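Long-range contacts in aminotransferase (PDB 4GRX), which probably transfers amino groups from amine or amino-acid donors to carbonyl acceptors as a pyridoxal-phosphate-dependent omega-aminotransferase of class III: residues Q104-L108 with C342-L346; P194-R198 with G382-G386. The contacts are given in a common frame with arbitrary orientation. Numbering follows the deposited sequence.

Contacts 1 and 2 share no helix or strand and lie on opposite sides of the chain's centre, with centres about 38 Å apart and nearest atoms about 25 Å apart. Both are partly buried. Contact 1 joins two helices next to the subunit interface, and residues of the second subunit pack on both of its segments. Its chemistry is almost wholly apolar, without a hydrogen bond between the segments. Contact 2 is touched by no other chain and sets a loop and short helix against a strand of the three-stranded antiparallel sheet. There a histidine, a glutamate, an arginine and a tryptophan supply a charged and aromatic contact.

Contact 1: Q104-L108 with C342-L346; sequences QTVML and CAIAL
This is a helix-helix packing contact in the large domain of a fold type I aminotransferase, joining helix 103-115, which precedes edge strand 122-126 of the seven-stranded sheet, to the sequence-distant helix 339-354. Both segments are regular alpha-helix, with Leu108 N bonded to Gln104 O at 3.1 Å and Leu346 N to Cys342 O at 3.0 Å. Their axes approach to 8.9 Å and run in broadly the same direction at a crossing angle of +36°. Contact is tightest near the N-terminal ends, where the CA atoms of Thr105 and Cys342 lie 5.7 Å apart. Cys342 (chi1 m) points into this gap, its SG 3.7 Å from Thr105 CA and its CB 3.5 Å from Gln104 O. Thr105 itself faces away, its OG1 hydrogen-bonded to Ser102 and Gly337. Gln104, with chi1 at -136° and chi2 p, bends over the other helix and brings CG to 3.4 Å from Ala343 N. Farther along, Leu108 (t, p) inserts beside the small Ala345, while Leu346 (m, t) reaches back, its CD1 3.9 Å from Met107 CB. Met306 and Tyr125 flank Leu108, and Trp19 of the second subunit packs on Met107. At the apolar centre, Leu108 CD1 sits 3.7 Å from Ala345 CB and 3.8 Å from Leu346 CD2.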
loop_
_atom_site.group_PDB
_atom_site.type_symbol
_atom_site.label_atom_id
_atom_site.label_comp_id
_atom_site.label_asym_id
_atom_site.label_seq_id
_atom_site.Cartn_x
_atom_site.Cartn_y
_atom_site.Cartn_z
ATOM N N GLN A 104 10.633 -13.115 -12.315
ATOM C CA GLN A 104 11.392 -12.221 -11.482
ATOM C C GLN A 104 10.936 -12.338 -10.022
ATOM O O GLN A 104 11.754 -12.240 -9.093
ATOM C CB GLN A 104 11.205 -10.808 -12.027
ATOM C CG GLN A 104 12.473 -9.981 -12.103
ATOM C CD GLN A 104 13.466 -10.469 -13.135
ATOM O OE1 GLN A 104 13.097 -10.985 -14.196
ATOM N NE2 GLN A 104 14.746 -10.291 -12.832
ATOM N N THR A 105 9.632 -12.568 -9.840
ATOM C CA THR A 105 9.018 -12.849 -8.533
ATOM C C THR A 105 9.601 -14.135 -7.945
ATOM O O THR A 105 10.175 -14.126 -6.859
ATOM C CB THR A 105 7.467 -12.967 -8.633
ATOM O OG1 THR A 105 6.951 -12.026 -9.593
ATOM C CG2 THR A 105 6.800 -12.717 -7.275
ATOM N N VAL A 106 9.475 -15.229 -8.685
ATOM C CA VAL A 106 10.019 -16.514 -8.267
ATOM C C VAL A 106 11.485 -16.366 -7.848
ATOM O O VAL A 106 11.943 -17.030 -6.910
ATOM C CB VAL A 106 9.859 -17.593 -9.368
ATOM C CG1 VAL A 106 10.330 -18.950 -8.872
ATOM C CG2 VAL A 106 8.410 -17.684 -9.836
ATOM N N MET A 107 12.208 -15.474 -8.520
ATOM C CA MET A 107 13.615 -15.245 -8.209
ATOM C C MET A 107 13.848 -14.548 -6.865
ATOM O O MET A 107 14.617 -15.032 -6.027
ATOM C CB MET A 107 14.305 -14.496 -9.349
ATOM C CG MET A 107 14.769 -15.389 -10.494
ATOM S SD MET A 107 15.217 -14.376 -11.917
ATOM C CE MET A 107 15.912 -15.623 -13.020
ATOM N N LEU A 108 13.171 -13.422 -6.653
ATOM C CA LEU A 108 13.303 -12.695 -5.385
ATOM C C LEU A 108 12.929 -13.513 -4.142
ATOM O O LEU A 108 13.706 -13.553 -3.179
ATOM C CB LEU A 108 12.543 -11.378 -5.409
ATOM C CG LEU A 108 12.916 -10.484 -4.227
ATOM C CD1 LEU A 108 14.336 -9.958 -4.355
ATOM C CD2 LEU A 108 11.922 -9.347 -4.109
ATOM N N CYS A 342 10.605 -6.555 -8.388
ATOM C CA CYS A 342 11.349 -7.722 -7.959
ATOM C C CYS A 342 12.759 -7.695 -8.534
ATOM O O CYS A 342 13.724 -7.896 -7.795
ATOM C CB CYS A 342 10.621 -8.999 -8.359
ATOM S SG CYS A 342 9.164 -9.372 -7.354
ATOM N N ALA A 343 12.865 -7.426 -9.838
ATOM C CA ALA A 343 14.145 -7.200 -10.517
ATOM C C ALA A 343 15.011 -6.194 -9.781
ATOM O O ALA A 343 16.204 -6.439 -9.565
ATOM C CB ALA A 343 13.914 -6.719 -11.938
ATOM N N ILE A 344 14.401 -5.069 -9.404
ATOM C CA ILE A 344 15.109 -3.976 -8.757
ATOM C C ILE A 344 15.652 -4.406 -7.396
ATOM O O ILE A 344 16.796 -4.090 -7.024
ATOM C CB ILE A 344 14.200 -2.733 -8.628
ATOM C CG1 ILE A 344 13.982 -2.096 -10.014
ATOM C CG2 ILE A 344 14.772 -1.741 -7.621
ATOM C CD1 ILE A 344 12.999 -0.941 -10.044
ATOM N N ALA A 345 14.827 -5.142 -6.666
ATOM C CA ALA A 345 15.202 -5.631 -5.358
ATOM C C ALA A 345 16.391 -6.597 -5.467
ATOM O O ALA A 345 17.338 -6.504 -4.688
ATOM C CB ALA A 345 14.009 -6.281 -4.676
ATOM N N LEU A 346 16.355 -7.500 -6.440
ATOM C CA LEU A 346 17.485 -8.383 -6.692
ATOM C C LEU A 346 18.757 -7.561 -6.856
ATOM O O LEU A 346 19.737 -7.782 -6.148
ATOM C CB LEU A 346 17.235 -9.242 -7.932
ATOM C CG LEU A 346 16.260 -10.425 -7.814
ATOM C CD1 LEU A 346 15.967 -11.003 -9.191
ATOM C CD2 LEU A 346 16.767 -11.512 -6.871
#

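Contact 2: P194-R198 with G382-G386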
loop_
_atom_site.group_PDB
_atom_site.type_symbol
_atom_site.label_atom_id
_atom_site.label_comp_id
_atom_site.label_asym_id
_atom_site.label_seq_id
_atom_site.Cartn_x
_atom_site.Cartn_y
_atom_site.Cartn_z
ATOM N N PRO A 194 11.980 0.460 25.263
ATOM C CA PRO A 194 13.252 0.109 25.920
ATOM C C PRO A 194 14.364 1.155 25.724
ATOM O O PRO A 194 15.496 0.815 25.377
ATOM C CB PRO A 194 13.624 -1.239 25.284
ATOM C CG PRO A 194 12.940 -1.241 23.953
ATOM C CD PRO A 194 11.699 -0.396 24.091
ATOM N N HIS A 195 14.030 2.418 25.967
ATOM C CA HIS A 195 14.946 3.539 25.881
ATOM C C HIS A 195 15.372 3.836 27.277
ATOM O O HIS A 195 14.660 4.494 28.045
ATOM C CB HIS A 195 14.224 4.733 25.260
ATOM C CG HIS A 195 15.119 5.914 24.939
ATOM N ND1 HIS A 195 14.634 7.069 24.446
ATOM C CD2 HIS A 195 16.494 6.094 25.076
ATOM C CE1 HIS A 195 15.646 7.935 24.251
ATOM N NE2 HIS A 195 16.782 7.339 24.637
ATOM N N TYR A 196 16.549 3.341 27.625
ATOM C CA TYR A 196 17.037 3.389 28.993
ATOM C C TYR A 196 17.200 4.821 29.513
ATOM O O TYR A 196 16.792 5.132 30.625
ATOM C CB TYR A 196 18.330 2.569 29.119
ATOM C CG TYR A 196 18.959 2.652 30.473
ATOM C CD1 TYR A 196 20.267 3.143 30.633
ATOM C CD2 TYR A 196 18.247 2.267 31.610
ATOM C CE1 TYR A 196 20.843 3.238 31.893
ATOM C CE2 TYR A 196 18.809 2.361 32.867
ATOM C CZ TYR A 196 20.102 2.846 33.000
ATOM O OH TYR A 196 20.638 2.928 34.253
ATOM N N TRP A 197 17.763 5.691 28.685
ATOM C CA TRP A 197 18.016 7.079 29.044
ATOM C C TRP A 197 16.745 7.818 29.370
ATOM O O TRP A 197 16.711 8.616 30.298
ATOM C CB TRP A 197 18.766 7.752 27.907
ATOM C CG TRP A 197 19.120 9.201 28.143
ATOM C CD1 TRP A 197 20.248 9.700 28.772
ATOM C CD2 TRP A 197 18.363 10.397 27.717
ATOM N NE1 TRP A 197 20.235 11.066 28.777
ATOM C CE2 TRP A 197 19.138 11.549 28.167
ATOM C CE3 TRP A 197 17.162 10.614 27.041
ATOM C CZ2 TRP A 197 18.718 12.854 27.946
ATOM C CZ3 TRP A 197 16.747 11.938 26.821
ATOM C CH2 TRP A 197 17.510 13.028 27.262
ATOM N N ARG A 198 15.681 7.566 28.616
ATOM C CA ARG A 198 14.425 8.258 28.863
ATOM C C ARG A 198 13.618 7.634 30.003
ATOM O O ARG A 198 13.121 8.348 30.870
ATOM C CB ARG A 198 13.580 8.363 27.587
ATOM C CG ARG A 198 12.213 9.013 27.794
ATOM C CD ARG A 198 11.721 9.796 26.567
ATOM N NE ARG A 198 12.284 11.150 26.558
ATOM C CZ ARG A 198 12.971 11.687 25.546
ATOM N NH1 ARG A 198 13.169 11.004 24.404
ATOM N NH2 ARG A 198 13.452 12.923 25.677
ATOM N N GLY A 382 21.165 16.303 25.101
ATOM C CA GLY A 382 21.048 15.418 26.256
ATOM C C GLY A 382 21.876 14.160 26.116
ATOM O O GLY A 382 22.444 13.683 27.089
ATOM N N GLU A 383 21.935 13.626 24.898
ATOM C CA GLU A 383 22.651 12.386 24.595
ATOM C C GLU A 383 22.767 12.209 23.086
ATOM O O GLU A 383 22.046 12.851 22.308
ATOM C CB GLU A 383 21.929 11.168 25.192
ATOM C CG GLU A 383 20.700 10.703 24.409
ATOM C CD GLU A 383 20.214 9.314 24.783
ATOM O OE1 GLU A 383 20.920 8.579 25.504
ATOM O OE2 GLU A 383 19.104 8.947 24.362
ATOM N N TYR A 384 23.682 11.339 22.677
ATOM C CA TYR A 384 23.697 10.833 21.310
ATOM C C TYR A 384 23.479 9.327 21.420
ATOM O O TYR A 384 23.717 8.751 22.479
ATOM C CB TYR A 384 25.019 11.155 20.595
ATOM C CG TYR A 384 26.172 10.308 21.064
ATOM C CD1 TYR A 384 26.974 10.719 22.143
ATOM C CD2 TYR A 384 26.450 9.077 20.453
ATOM C CE1 TYR A 384 28.027 9.937 22.587
ATOM C CE2 TYR A 384 27.501 8.285 20.896
ATOM C CZ TYR A 384 28.285 8.724 21.956
ATOM O OH TYR A 384 29.324 7.940 22.383
ATOM N N ARG A 385 23.027 8.705 20.332
ATOM C CA ARG A 385 22.672 7.287 20.323
ATOM C C ARG A 385 22.493 6.778 18.896
ATOM O O ARG A 385 22.238 7.548 17.963
ATOM C CB ARG A 385 21.381 7.035 21.118
ATOM C CG ARG A 385 20.205 7.873 20.645
ATOM C CD ARG A 385 18.875 7.495 21.286
ATOM N NE ARG A 385 17.826 8.205 20.559
ATOM C CZ ARG A 385 17.280 9.359 20.937
ATOM N NH1 ARG A 385 17.625 9.943 22.074
ATOM N NH2 ARG A 385 16.372 9.930 20.167
ATOM N N GLY A 386 22.622 5.466 18.743
ATOM C CA GLY A 386 22.409 4.814 17.470
ATOM C C GLY A 386 23.453 3.752 17.226
ATOM O O GLY A 386 24.096 3.261 18.158
#
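Segment 382-386, part of strand 381-387, meets segment 194-198, a loop leading into helix 196-199, mainly through Glu383 and Arg385. It opens at Gly382, where a side chain could not be accommodated: an ideal CB would lie 2.8 Å from Trp197 CZ2, so the indole packs directly against the backbone. Glu383 follows and makes the central interactions. Its CB lies 4.1 Å from the centroid of the five-membered ring of Trp197 and 14° off the ring normal, a CH-pi contact, and its OE1 stays over the same ring, 3.3 Å from Trp197 CG. Glu383 OE2 accepts a His-carboxylate hydrogen bond from His195 NE2 at 2.8 Å, with an N-H...O angle of 163°, and forms a salt bridge with Arg385 NH1 at 2.9 Å. One oxygen thus ties the N-cap residue of helix 196-199 to the strand. Tyr384 is out of reach of segment 194-198, as strand alternation requires. Arg385 returns to the contact: His195 CE1 lies over one face of its guanidinium, 3.6 Å from Arg385 NH1, while NE and NH2 are hydrogen-bonded to Val243 O and Gly242 O. At Gly386, phi/psi of 138°/-158° would press a CB against the carbonyl O of Arg385, which accounts for a second glycine. Beside this strand runs strand 390-395, whose Glu394 forms salt bridges with both Arg385 and Arg198. Tyr384 packs on helix 357-375, and the contact joins the segment that follows edge strand 188-191 of the seven-stranded sheet to outermost strand 381-387 of the C-terminal three-stranded antiparallel sheet.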